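Local coordinates for B-cell lymphoma 3-encoded protein (PDB 1K1A) that is the ankyrin repeat domain of a protein that regulates NF-kappa-B target genes, inhibiting nuclear entry of p50 in the cytoplasm and activating transcription in the nucleus, at residues V158-L163 with R193-L198; S182-H188 with A207-N213; A119-A123 with V132-L136; C87-P92 with T126-T131; L50-I55 with A82-A86. All coordinates share one frame. Where two conformers were deposited one is given. Residues are numbered along the deposited sequence.

Contact 1: residues V158-L163 with R193-L198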
# COMPACT_ATOMS: atom_id res chain seq x y z
N VAL A 158 -5.50 10.71 7.80
CA VAL A 158 -6.17 11.64 8.71
C VAL A 158 -7.18 10.91 9.60
O VAL A 158 -7.24 11.15 10.80
CB VAL A 158 -6.85 12.79 7.96
CG1 VAL A 158 -7.77 13.56 8.89
CG2 VAL A 158 -5.80 13.72 7.37
N GLU A 159 -7.95 10.01 9.00
CA GLU A 159 -8.93 9.22 9.77
C GLU A 159 -8.27 8.29 10.80
O GLU A 159 -8.83 8.06 11.88
CB GLU A 159 -9.85 8.45 8.84
CG GLU A 159 -10.68 9.36 7.96
CD GLU A 159 -11.73 8.62 7.15
OE1 GLU A 159 -11.49 7.44 6.80
OE2 GLU A 159 -12.78 9.23 6.86
N ASN A 160 -7.08 7.79 10.48
CA ASN A 160 -6.32 6.94 11.40
C ASN A 160 -5.59 7.75 12.46
O ASN A 160 -4.86 7.19 13.29
CB ASN A 160 -5.28 6.10 10.64
CG ASN A 160 -5.90 5.17 9.60
OD1 ASN A 160 -7.09 4.85 9.66
ND2 ASN A 160 -5.08 4.72 8.65
N ASN A 161 -5.75 9.07 12.42
CA ASN A 161 -5.06 9.97 13.34
C ASN A 161 -3.55 9.71 13.41
O ASN A 161 -2.98 9.53 14.49
CB ASN A 161 -5.69 9.92 14.75
CG ASN A 161 -5.13 10.98 15.67
OD1 ASN A 161 -4.80 12.08 15.23
ND2 ASN A 161 -4.99 10.65 16.96
N SER A 162 -2.91 9.68 12.24
CA SER A 162 -1.47 9.49 12.18
C SER A 162 -0.77 10.73 11.63
O SER A 162 -0.68 10.93 10.41
CB SER A 162 -1.10 8.29 11.30
OG SER A 162 0.31 8.16 11.22
N LEU A 163 -0.29 11.57 12.54
CA LEU A 163 0.41 12.78 12.15
C LEU A 163 1.66 12.48 11.32
O LEU A 163 2.01 13.24 10.42
CB LEU A 163 0.79 13.59 13.40
CG LEU A 163 1.48 14.93 13.13
CD1 LEU A 163 0.61 15.83 12.25
CD2 LEU A 163 1.81 15.62 14.45
N ARG A 193 -13.37 16.14 14.39
CA ARG A 193 -12.93 15.26 15.48
C ARG A 193 -12.02 15.97 16.47
O ARG A 193 -11.59 15.38 17.46
CB ARG A 193 -12.22 14.03 14.92
CG ARG A 193 -13.12 13.10 14.16
CD ARG A 193 -12.37 12.01 13.41
NE ARG A 193 -11.41 11.31 14.27
CZ ARG A 193 -10.68 10.27 13.87
NH1 ARG A 193 -10.79 9.82 12.63
NH2 ARG A 193 -9.83 9.69 14.70
N GLY A 194 -11.71 17.23 16.19
CA GLY A 194 -10.85 18.02 17.05
C GLY A 194 -9.44 17.50 17.17
O GLY A 194 -8.82 17.58 18.23
N LEU A 195 -8.92 16.93 16.08
CA LEU A 195 -7.55 16.46 16.04
C LEU A 195 -6.63 17.66 15.80
O LEU A 195 -6.17 17.88 14.68
CB LEU A 195 -7.38 15.42 14.92
CG LEU A 195 -7.78 13.97 15.21
CD1 LEU A 195 -8.88 13.87 16.24
CD2 LEU A 195 -8.17 13.25 13.92
N LEU A 196 -6.36 18.41 16.86
CA LEU A 196 -5.59 19.66 16.78
C LEU A 196 -4.28 19.63 15.97
O LEU A 196 -4.09 20.47 15.11
CB LEU A 196 -5.36 20.27 18.17
CG LEU A 196 -6.62 20.51 19.02
CD1 LEU A 196 -6.27 21.34 20.24
CD2 LEU A 196 -7.74 21.18 18.22
N PRO A 197 -3.36 18.72 16.28
CA PRO A 197 -2.09 18.66 15.54
C PRO A 197 -2.31 18.49 14.04
O PRO A 197 -1.58 19.08 13.24
CB PRO A 197 -1.40 17.42 16.13
CG PRO A 197 -2.01 17.26 17.49
CD PRO A 197 -3.44 17.69 17.33
N LEU A 198 -3.32 17.70 13.67
CA LEU A 198 -3.63 17.48 12.26
C LEU A 198 -4.26 18.72 11.63
O LEU A 198 -3.96 19.05 10.48
CB LEU A 198 -4.54 16.26 12.08
CG LEU A 198 -3.81 14.92 11.93
CD1 LEU A 198 -3.00 14.60 13.17
CD2 LEU A 198 -4.78 13.78 11.60
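In both segments the backbone leaves one helix and enters the next. At 158-163, helix 153-159 ends in a Schellman motif with Asn-161 at positive phi, and Ser-162 takes the N-cap position of helix 163-171; at 193-198 the same sequence of events passes through Gly-194 and Leu-195. The two turns run side by side in register, the CA atoms of Asn-161 and Leu-195 lying 7.5 Å apart and those of Leu-163 and Leu-198 6.2 Å. Leu-198 covers the most ground: its CD2 lies 4.0 Å from Val-158 CG1 and its CD1 3.9 Å from Leu-163 CB. Leu-163 reaches further along the helix start, with CD2 4.0 Å from Pro-197 CB. Asn-161 lies across Leu-195 and Leu-198, its OD1 3.5 Å from Leu-195 CG and 3.7 Å from Leu-198 CD1. At the other end Arg-193 brings NH1 to 2.7 Å from Glu-159 O, a well-angled hydrogen bond, while NH2 adds a weak one to the same oxygen at 3.4 Å. The carboxylate of Glu-159 is engaged elsewhere, in a salt bridge with Arg-151. Ankyrin repeats 5 and 6 thus meet here through apolar packing beside a charged group that binds a carbonyl at a helix end: the arginine bonds to the neighbouring backbone, where helical bonding runs out, and not to the acidic side chain attached to it.

Contact 2: residues S182-H188 with A207-N213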
# COMPACT_ATOMS: atom_id res chain seq x y z
N SER A 182 -18.78 11.85 -0.55
CA SER A 182 -19.68 12.81 0.10
C SER A 182 -19.22 14.26 -0.08
O SER A 182 -19.95 15.20 0.25
CB SER A 182 -19.75 12.51 1.59
OG SER A 182 -18.48 12.73 2.20
N GLY A 183 -18.01 14.44 -0.59
CA GLY A 183 -17.49 15.77 -0.78
C GLY A 183 -16.71 16.30 0.42
O GLY A 183 -16.28 17.45 0.42
N SER A 184 -16.52 15.46 1.43
CA SER A 184 -15.73 15.85 2.59
C SER A 184 -14.23 15.69 2.33
O SER A 184 -13.80 14.77 1.63
CB SER A 184 -16.14 15.05 3.83
OG SER A 184 -17.41 15.47 4.32
N SER A 185 -13.43 16.59 2.92
CA SER A 185 -11.98 16.57 2.75
C SER A 185 -11.27 16.12 4.03
O SER A 185 -11.91 15.87 5.05
CB SER A 185 -11.49 17.96 2.36
OG SER A 185 -11.70 18.88 3.43
N ALA A 186 -9.95 16.02 3.96
CA ALA A 186 -9.15 15.68 5.13
C ALA A 186 -9.45 16.65 6.26
O ALA A 186 -9.55 16.26 7.43
CB ALA A 186 -7.67 15.73 4.78
N LEU A 187 -9.60 17.92 5.91
CA LEU A 187 -9.83 18.95 6.93
C LEU A 187 -11.19 18.82 7.63
O LEU A 187 -11.30 19.10 8.83
CB LEU A 187 -9.65 20.34 6.33
CG LEU A 187 -9.56 21.50 7.32
CD1 LEU A 187 -8.44 21.29 8.31
CD2 LEU A 187 -9.39 22.82 6.57
N HIS A 188 -12.23 18.39 6.90
CA HIS A 188 -13.52 18.14 7.54
C HIS A 188 -13.33 17.13 8.66
O HIS A 188 -13.83 17.33 9.77
CB HIS A 188 -14.55 17.56 6.57
CG HIS A 188 -15.04 18.53 5.54
ND1 HIS A 188 -16.17 19.30 5.72
CD2 HIS A 188 -14.59 18.81 4.30
CE1 HIS A 188 -16.38 20.03 4.64
NE2 HIS A 188 -15.43 19.75 3.76
N ALA A 207 -4.78 23.57 3.29
CA ALA A 207 -6.15 23.04 3.30
C ALA A 207 -7.20 24.15 3.17
O ALA A 207 -7.09 25.19 3.81
CB ALA A 207 -6.40 22.22 4.53
N ASP A 208 -8.21 23.92 2.33
CA ASP A 208 -9.28 24.89 2.07
C ASP A 208 -10.41 24.74 3.08
O ASP A 208 -11.13 23.74 3.08
CB ASP A 208 -9.81 24.68 0.65
CG ASP A 208 -10.90 25.68 0.26
OD1 ASP A 208 -11.34 26.48 1.12
OD2 ASP A 208 -11.37 25.73 -0.90
N SER A 209 -10.57 25.73 3.95
CA SER A 209 -11.60 25.69 4.99
C SER A 209 -12.99 26.16 4.54
O SER A 209 -13.93 26.19 5.34
CB SER A 209 -11.16 26.50 6.22
OG SER A 209 -10.98 27.86 5.88
N SER A 210 -13.13 26.52 3.27
CA SER A 210 -14.41 26.97 2.73
C SER A 210 -15.06 25.90 1.85
O SER A 210 -16.14 26.10 1.30
CB SER A 210 -14.23 28.25 1.92
OG SER A 210 -13.63 27.96 0.66
N LEU A 211 -14.38 24.77 1.71
CA LEU A 211 -14.87 23.69 0.87
C LEU A 211 -16.13 23.05 1.47
O LEU A 211 -16.12 22.60 2.61
CB LEU A 211 -13.78 22.64 0.70
CG LEU A 211 -14.06 21.54 -0.31
CD1 LEU A 211 -14.35 22.12 -1.69
CD2 LEU A 211 -12.87 20.60 -0.36
N LYS A 212 -17.20 23.02 0.69
CA LYS A 212 -18.48 22.47 1.16
C LYS A 212 -18.64 20.99 0.80
O LYS A 212 -18.22 20.57 -0.28
CB LYS A 212 -19.65 23.26 0.58
CG LYS A 212 -19.59 24.75 0.82
CD LYS A 212 -20.80 25.45 0.18
CE LYS A 212 -22.09 25.07 0.86
NZ LYS A 212 -22.17 25.61 2.26
N ASN A 213 -19.22 20.21 1.71
CA ASN A 213 -19.55 18.83 1.40
C ASN A 213 -21.00 18.72 0.95
O ASN A 213 -21.67 19.74 0.75
CB ASN A 213 -19.23 17.86 2.55
CG ASN A 213 -20.02 18.15 3.84
OD1 ASN A 213 -21.08 18.77 3.82
ND2 ASN A 213 -19.49 17.68 4.96
O HOH W 1 -10.32 21.37 2.67
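Asn-213 lies over the turn at Gly-183, its CB 3.6 Å from Gly-183 C and likewise 3.6 Å from Ser-182 O. The backbones come closest here, with CA atoms of Gly-183 and Asn-213 only 4.3 Å apart, and a side chain on Gly-183 would run into Asn-213; its backbone angles call for glycine as well. From this position Asn-213 ND2 donates a hydrogen bond to Ser-184 OG at 3.1 Å, while its OD1 accepts from the backbone N of Asp-217 further along the loop. His-188 rises from the first turn of helix 186-193 and brings the edge of its ring to the other segment, NE2 standing 3.1 Å from Leu-211 O. Leu-211 in turn sets CD2 4.0 Å from Ser-185 CB. At the far end Leu-187 CD2 packs 3.7 Å from Ala-207 CB, and a water joins the two segments, accepting from Ser-185 OG at 2.9 Å and donating to Asp-208 O at 2.5 Å. Asp-208 also shapes its own loop, taking the backbone N of Ser-210 on OD1 in an Asx turn. Such pairing of the approach to a repeat's first helix with the chain that leads into the following repeat is characteristic of the ankyrin fold, whose successive hairpin loops stand side by side; here it joins repeat 6 to the start of repeat 7.

Contact 3: residues A119-A123 with V132-L136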
# COMPACT_ATOMS: atom_id res chain seq x y z
N ALA A 119 -1.27 -0.85 -3.07
CA ALA A 119 -0.20 -1.11 -2.12
C ALA A 119 0.04 0.10 -1.21
O ALA A 119 0.29 -0.05 -0.02
CB ALA A 119 1.07 -1.49 -2.85
N LEU A 120 -0.05 1.30 -1.78
CA LEU A 120 0.13 2.53 -1.01
C LEU A 120 -0.91 2.67 0.12
O LEU A 120 -0.57 3.06 1.25
CB LEU A 120 0.12 3.77 -1.92
CG LEU A 120 0.33 5.10 -1.21
CD1 LEU A 120 1.63 5.06 -0.42
CD2 LEU A 120 0.35 6.25 -2.21
N HIS A 121 -2.17 2.37 -0.17
CA HIS A 121 -3.22 2.39 0.85
C HIS A 121 -2.86 1.45 2.00
O HIS A 121 -2.93 1.82 3.16
CB HIS A 121 -4.58 1.98 0.28
CG HIS A 121 -5.20 2.98 -0.64
ND1 HIS A 121 -5.70 4.19 -0.21
CD2 HIS A 121 -5.42 2.94 -1.98
CE1 HIS A 121 -6.20 4.85 -1.24
NE2 HIS A 121 -6.03 4.12 -2.33
N VAL A 122 -2.49 0.22 1.65
CA VAL A 122 -2.08 -0.77 2.64
C VAL A 122 -0.90 -0.27 3.48
O VAL A 122 -0.93 -0.35 4.71
CB VAL A 122 -1.70 -2.11 1.97
CG1 VAL A 122 -1.13 -3.07 3.01
CG2 VAL A 122 -2.91 -2.73 1.28
N ALA A 123 0.12 0.26 2.82
CA ALA A 123 1.29 0.75 3.53
C ALA A 123 0.95 1.87 4.52
O ALA A 123 1.43 1.89 5.66
CB ALA A 123 2.37 1.22 2.54
N VAL A 132 6.03 3.22 2.67
CA VAL A 132 5.37 4.34 2.03
C VAL A 132 6.37 5.12 1.19
O VAL A 132 6.15 5.37 0.01
CB VAL A 132 4.65 5.28 3.06
CG1 VAL A 132 4.14 6.54 2.39
CG2 VAL A 132 3.50 4.53 3.73
N GLN A 133 7.50 5.47 1.80
CA GLN A 133 8.52 6.24 1.11
C GLN A 133 8.99 5.55 -0.17
O GLN A 133 9.06 6.17 -1.22
CB GLN A 133 9.73 6.52 2.01
CG GLN A 133 10.71 7.52 1.38
CD GLN A 133 11.84 7.91 2.30
OE1 GLN A 133 11.61 8.37 3.42
NE2 GLN A 133 13.07 7.76 1.82
N LEU A 134 9.31 4.27 -0.07
CA LEU A 134 9.83 3.56 -1.23
C LEU A 134 8.79 3.48 -2.35
O LEU A 134 9.11 3.72 -3.51
CB LEU A 134 10.29 2.16 -0.83
CG LEU A 134 10.85 1.27 -1.93
CD1 LEU A 134 12.05 1.96 -2.60
CD2 LEU A 134 11.24 -0.09 -1.34
N LEU A 135 7.54 3.16 -2.02
CA LEU A 135 6.48 3.13 -3.02
C LEU A 135 6.41 4.47 -3.77
O LEU A 135 6.34 4.51 -4.99
CB LEU A 135 5.13 2.83 -2.37
CG LEU A 135 4.93 1.39 -1.87
CD1 LEU A 135 3.67 1.31 -1.04
CD2 LEU A 135 4.88 0.40 -3.04
N LEU A 136 6.44 5.56 -3.02
CA LEU A 136 6.34 6.90 -3.61
C LEU A 136 7.55 7.25 -4.48
O LEU A 136 7.42 7.94 -5.49
CB LEU A 136 6.15 7.95 -2.51
CG LEU A 136 4.82 7.84 -1.76
CD1 LEU A 136 4.79 8.81 -0.60
CD2 LEU A 136 3.62 8.09 -2.70
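Leu-120, Leu-135 and Val-132 bury the most surface in this contact, and together they show how the two helices of a single ankyrin repeat close on one another. The short segments run nearly antiparallel, at 161°, with their axes 9.7 Å apart. Leu-120 leans from the side of its helix into the gap: CD1 lies 4.0 Å from Val-132 CG1, and CD2 lies 3.8 Å from Leu-136 CD2. Leu-135 points straight across and settles over the backbone of the facing helix, CD1 being 3.7 Å from Leu-120 CA and 3.8 Å from both Ala-119 O and Ala-123 CB. The small alanines, one turn apart, leave room for that methyl. Val-132 fills the remaining space near the connecting turn, its CG2 3.7 Å from Ala-123 CB, where the CA atoms of Val-132 and Ala-123 approach to 5.6 Å. No hydrogen bond crosses the interface. This buried pair lies close to the centre of the chain, within repeat 4. Leu-135 and Ala-123 also touch Cys-87 of helix 82-88, and Leu-134 packs on helix 92-101, both in the preceding repeat; Leu-120 meets Pro-153 at the start of helix 153-159 in the repeat that follows.

Contact 4: residues C87-P92 with T126-T131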
# COMPACT_ATOMS: atom_id res chain seq x y z
N CYS A 87 3.83 -4.88 1.66
CA CYS A 87 3.36 -3.78 2.50
C CYS A 87 2.53 -4.23 3.73
O CYS A 87 2.69 -3.69 4.83
CB CYS A 87 2.62 -2.72 1.67
SG CYS A 87 3.63 -1.94 0.40
N GLU A 88 1.65 -5.21 3.57
CA GLU A 88 0.92 -5.65 4.75
C GLU A 88 1.86 -6.34 5.76
O GLU A 88 1.58 -6.37 6.95
CB GLU A 88 -0.29 -6.52 4.40
CG GLU A 88 0.03 -7.84 3.74
CD GLU A 88 -1.18 -8.76 3.65
OE1 GLU A 88 -1.87 -8.95 4.68
OE2 GLU A 88 -1.45 -9.28 2.56
N HIS A 89 3.01 -6.82 5.28
CA HIS A 89 3.97 -7.46 6.18
C HIS A 89 5.08 -6.51 6.61
O HIS A 89 6.10 -6.94 7.15
CB HIS A 89 4.56 -8.72 5.55
CG HIS A 89 3.65 -9.90 5.59
ND1 HIS A 89 3.69 -10.85 6.59
CD2 HIS A 89 2.66 -10.29 4.75
CE1 HIS A 89 2.77 -11.77 6.36
NE2 HIS A 89 2.12 -11.45 5.25
N ARG A 90 4.86 -5.22 6.38
CA ARG A 90 5.82 -4.19 6.77
C ARG A 90 7.27 -4.56 6.42
O ARG A 90 8.16 -4.47 7.27
CB ARG A 90 5.72 -3.92 8.28
CG ARG A 90 4.32 -3.57 8.79
CD ARG A 90 4.27 -3.35 10.30
NE ARG A 90 3.01 -2.75 10.75
CZ ARG A 90 1.95 -3.45 11.15
NH1 ARG A 90 1.98 -4.77 11.14
NH2 ARG A 90 0.85 -2.82 11.54
N SER A 91 7.51 -4.96 5.17
CA SER A 91 8.82 -5.46 4.77
C SER A 91 9.41 -4.65 3.63
O SER A 91 9.28 -5.02 2.46
CB SER A 91 8.73 -6.94 4.37
OG SER A 91 10.01 -7.45 4.03
N PRO A 92 10.07 -3.56 3.97
CA PRO A 92 10.74 -2.71 2.98
C PRO A 92 11.80 -3.46 2.17
O PRO A 92 12.02 -3.12 1.02
CB PRO A 92 11.41 -1.64 3.84
CG PRO A 92 10.68 -1.64 5.12
CD PRO A 92 10.20 -3.03 5.34
N THR A 126 -0.63 0.58 7.65
CA THR A 126 0.30 0.01 8.61
C THR A 126 1.13 1.14 9.22
O THR A 126 1.79 0.94 10.24
CB THR A 126 1.27 -0.99 7.95
OG1 THR A 126 2.20 -0.29 7.11
CG2 THR A 126 0.54 -1.94 7.00
N GLU A 127 1.09 2.30 8.59
CA GLU A 127 1.87 3.47 9.02
C GLU A 127 3.37 3.22 9.00
O GLU A 127 4.13 3.88 9.72
CB GLU A 127 1.42 3.93 10.40
CG GLU A 127 -0.07 4.23 10.47
CD GLU A 127 -0.55 4.40 11.89
OE1 GLU A 127 0.07 3.80 12.80
OE2 GLU A 127 -1.54 5.13 12.09
N CYS A 128 3.80 2.27 8.18
CA CYS A 128 5.22 2.01 8.01
C CYS A 128 5.80 3.07 7.09
O CYS A 128 5.52 3.09 5.89
CB CYS A 128 5.44 0.61 7.44
SG CYS A 128 7.18 0.19 7.16
N GLN A 129 6.62 3.95 7.65
CA GLN A 129 7.18 5.05 6.89
C GLN A 129 8.10 4.57 5.77
O GLN A 129 8.18 5.20 4.72
CB GLN A 129 7.90 6.02 7.82
CG GLN A 129 6.98 6.59 8.90
CD GLN A 129 7.71 7.32 9.99
OE1 GLN A 129 8.81 7.83 9.78
NE2 GLN A 129 7.11 7.40 11.17
N GLU A 130 8.78 3.46 6.01
CA GLU A 130 9.77 2.95 5.06
C GLU A 130 9.15 2.43 3.75
O GLU A 130 9.66 2.70 2.66
CB GLU A 130 10.63 1.87 5.71
CG GLU A 130 11.54 2.37 6.83
CD GLU A 130 10.78 2.79 8.08
OE1 GLU A 130 9.80 2.13 8.45
OE2 GLU A 130 11.18 3.80 8.69
N THR A 131 8.05 1.70 3.87
CA THR A 131 7.37 1.18 2.68
C THR A 131 6.64 2.29 1.94
O THR A 131 6.65 2.33 0.71
CB THR A 131 6.40 0.04 3.05
OG1 THR A 131 5.49 0.49 4.06
CG2 THR A 131 7.15 -1.10 3.73
O HOH W 2 3.97 -1.40 5.31
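A single water is the polar link between these two turns, across which no direct hydrogen bond passes. It donates to Cys-87 O at 2.7 Å and to Thr-126 OG1 at 2.8 Å, and it lies within hydrogen-bonding distance, 2.7 Å, of Thr-131 OG1, so one carbonyl and two threonine hydroxyls share it. Thr-126 OG1 is busy besides: it accepts from Cys-128 N at 3.2 Å, forming an ST turn, and is hydrogen-bonded to Ala-123 O within its own helix. Around this wet point the contact is made by methyl groups and the proline ring. Thr-126 CG2 sits 3.5 Å from Cys-87 O, and Thr-131 CG2 lies 3.8 Å from Pro-92 CG. The same CG of Pro-92 approaches Glu-130 CB at 3.6 Å and, more loosely, Cys-128 SG at 4.4 Å. Arg-90, held at positive phi as the C-prime residue of the Schellman motif that ends helix 82-88, lays its side chain along Thr-126, NE to CB 3.7 Å. The turn at 87-92 links helices 82-88 and 92-101 of repeat 3, and that at 126-131 links helices 119-126 and 129-137 of repeat 4. Cys-87 packs inward on Val-122 and Ala-123 of helix 119-126, whereas Gln-129 faces onward to helix 163-171 of repeat 5.

Contact 5: residues L50-I55 with A82-A86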
# COMPACT_ATOMS: atom_id res chain seq x y z
N LEU A 50 6.32 -17.22 -4.82
CA LEU A 50 6.73 -15.83 -4.62
C LEU A 50 5.94 -15.17 -3.48
O LEU A 50 6.52 -14.45 -2.66
CB LEU A 50 6.60 -15.02 -5.92
CG LEU A 50 7.01 -13.53 -5.88
CD1 LEU A 50 8.47 -13.36 -5.42
CD2 LEU A 50 6.80 -12.90 -7.22
N HIS A 51 4.63 -15.41 -3.45
CA HIS A 51 3.81 -14.90 -2.36
C HIS A 51 4.42 -15.36 -1.05
O HIS A 51 4.54 -14.59 -0.10
CB HIS A 51 2.38 -15.45 -2.43
CG HIS A 51 1.58 -14.96 -3.60
ND1 HIS A 51 1.55 -13.64 -4.00
CD2 HIS A 51 0.74 -15.62 -4.44
CE1 HIS A 51 0.75 -13.51 -5.04
NE2 HIS A 51 0.24 -14.70 -5.33
N LEU A 52 4.78 -16.64 -1.00
CA LEU A 52 5.34 -17.23 0.22
C LEU A 52 6.69 -16.64 0.60
O LEU A 52 7.00 -16.49 1.79
CB LEU A 52 5.43 -18.75 0.09
CG LEU A 52 4.08 -19.45 0.24
CD1 LEU A 52 4.21 -20.98 0.07
CD2 LEU A 52 3.45 -19.10 1.58
N ALA A 53 7.49 -16.30 -0.40
CA ALA A 53 8.79 -15.69 -0.15
C ALA A 53 8.63 -14.33 0.52
O ALA A 53 9.42 -13.97 1.39
CB ALA A 53 9.57 -15.55 -1.44
N VAL A 54 7.61 -13.58 0.12
CA VAL A 54 7.35 -12.27 0.72
C VAL A 54 6.77 -12.44 2.12
O VAL A 54 7.17 -11.75 3.06
CB VAL A 54 6.36 -11.47 -0.13
CG1 VAL A 54 5.96 -10.18 0.59
CG2 VAL A 54 6.96 -11.16 -1.49
N ILE A 55 5.83 -13.37 2.25
CA ILE A 55 5.21 -13.64 3.54
C ILE A 55 6.23 -14.15 4.57
O ILE A 55 6.12 -13.84 5.75
CB ILE A 55 4.06 -14.67 3.36
CG1 ILE A 55 2.82 -14.00 2.75
CG2 ILE A 55 3.73 -15.34 4.68
CD1 ILE A 55 1.91 -14.96 2.00
N ALA A 82 2.42 -9.32 -5.11
CA ALA A 82 3.61 -9.40 -4.27
C ALA A 82 3.83 -8.08 -3.52
O ALA A 82 4.18 -8.08 -2.33
CB ALA A 82 4.81 -9.73 -5.12
N ALA A 83 3.62 -6.96 -4.21
CA ALA A 83 3.80 -5.64 -3.61
C ALA A 83 2.85 -5.40 -2.45
O ALA A 83 3.26 -4.85 -1.42
CB ALA A 83 3.67 -4.55 -4.67
N HIS A 84 1.58 -5.78 -2.62
CA HIS A 84 0.58 -5.64 -1.56
C HIS A 84 1.03 -6.42 -0.33
O HIS A 84 0.91 -5.95 0.80
CB HIS A 84 -0.79 -6.22 -1.98
CG HIS A 84 -1.54 -5.41 -3.00
ND1 HIS A 84 -2.33 -4.32 -2.67
CD2 HIS A 84 -1.72 -5.60 -4.33
CE1 HIS A 84 -2.91 -3.85 -3.76
NE2 HIS A 84 -2.56 -4.61 -4.78
N LEU A 85 1.50 -7.64 -0.56
CA LEU A 85 1.90 -8.51 0.55
C LEU A 85 3.13 -7.98 1.29
O LEU A 85 3.21 -8.08 2.51
CB LEU A 85 2.14 -9.94 0.07
CG LEU A 85 0.89 -10.71 -0.38
CD1 LEU A 85 1.29 -12.07 -0.93
CD2 LEU A 85 -0.09 -10.87 0.79
N ALA A 86 4.08 -7.42 0.54
CA ALA A 86 5.25 -6.80 1.16
C ALA A 86 4.83 -5.66 2.08
O ALA A 86 5.39 -5.49 3.17
CB ALA A 86 6.26 -6.33 0.12
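Val-54 is the bump at the middle of this interface, and the hollow it enters is formed by the backbone and side chains of Ala-82, Leu-85 and Ala-86 on the next helix. Its CG1 comes within 3.3 Å of Ala-86 N and 3.7 Å of Leu-85 C, with the CB atoms of Leu-85 and Ala-86 each 3.9 Å from the same methyl. Alanines at 82 and 86, one turn apart, leave the branched side chain room to settle close to the main chain. The projection is answered from the other side by Leu-85, which points back between His-51 and Ile-55: its CD1 lies 3.5 Å from His-51 ND1 and 4.2 Å from Ile-55 CD1. Toward the start of the segment, Leu-50 CD2 reaches Ala-82 CB at 4.3 Å. The short helical segments run almost parallel, at 17° with axes 9.1 Å apart, so this fit brings together the first helices of repeats 2 and 3, stacked one beside the next. Ala-82 and Ala-86 also touch helix 92-101, and Leu-50 touches helix 59-67, tying the pair to the second layer of helices. With no hydrogen bond crossing it, the interface depends on complementary shape and the burial of apolar groups; even the His-51 ring takes part by contact, its buried ND1 having no polar partner in the model.

How the contacts relate
The five contacts sample different levels of one ankyrin stack. Contacts 3 and 5 are buried and apolar, with no hydrogen bond across either, but contact 3 closes two antiparallel helices of one repeat whereas contact 5 sets near-parallel helices of adjacent repeats together. Contacts 1 and 4 are partly buried equivalents, both pairing inter-helix turns of consecutive repeats: an arginine-to-carbonyl bond serves in one, a bridging water in the other. They touch through Glu-127 and Ser-162. Contact 4 shares helix 129-137 with contact 3 and helix 82-88 with contact 5. Contact 2, also partly buried, lies among the loops and is richest in polar groups; it meets contact 1 where Val-158 packs on Ala-186.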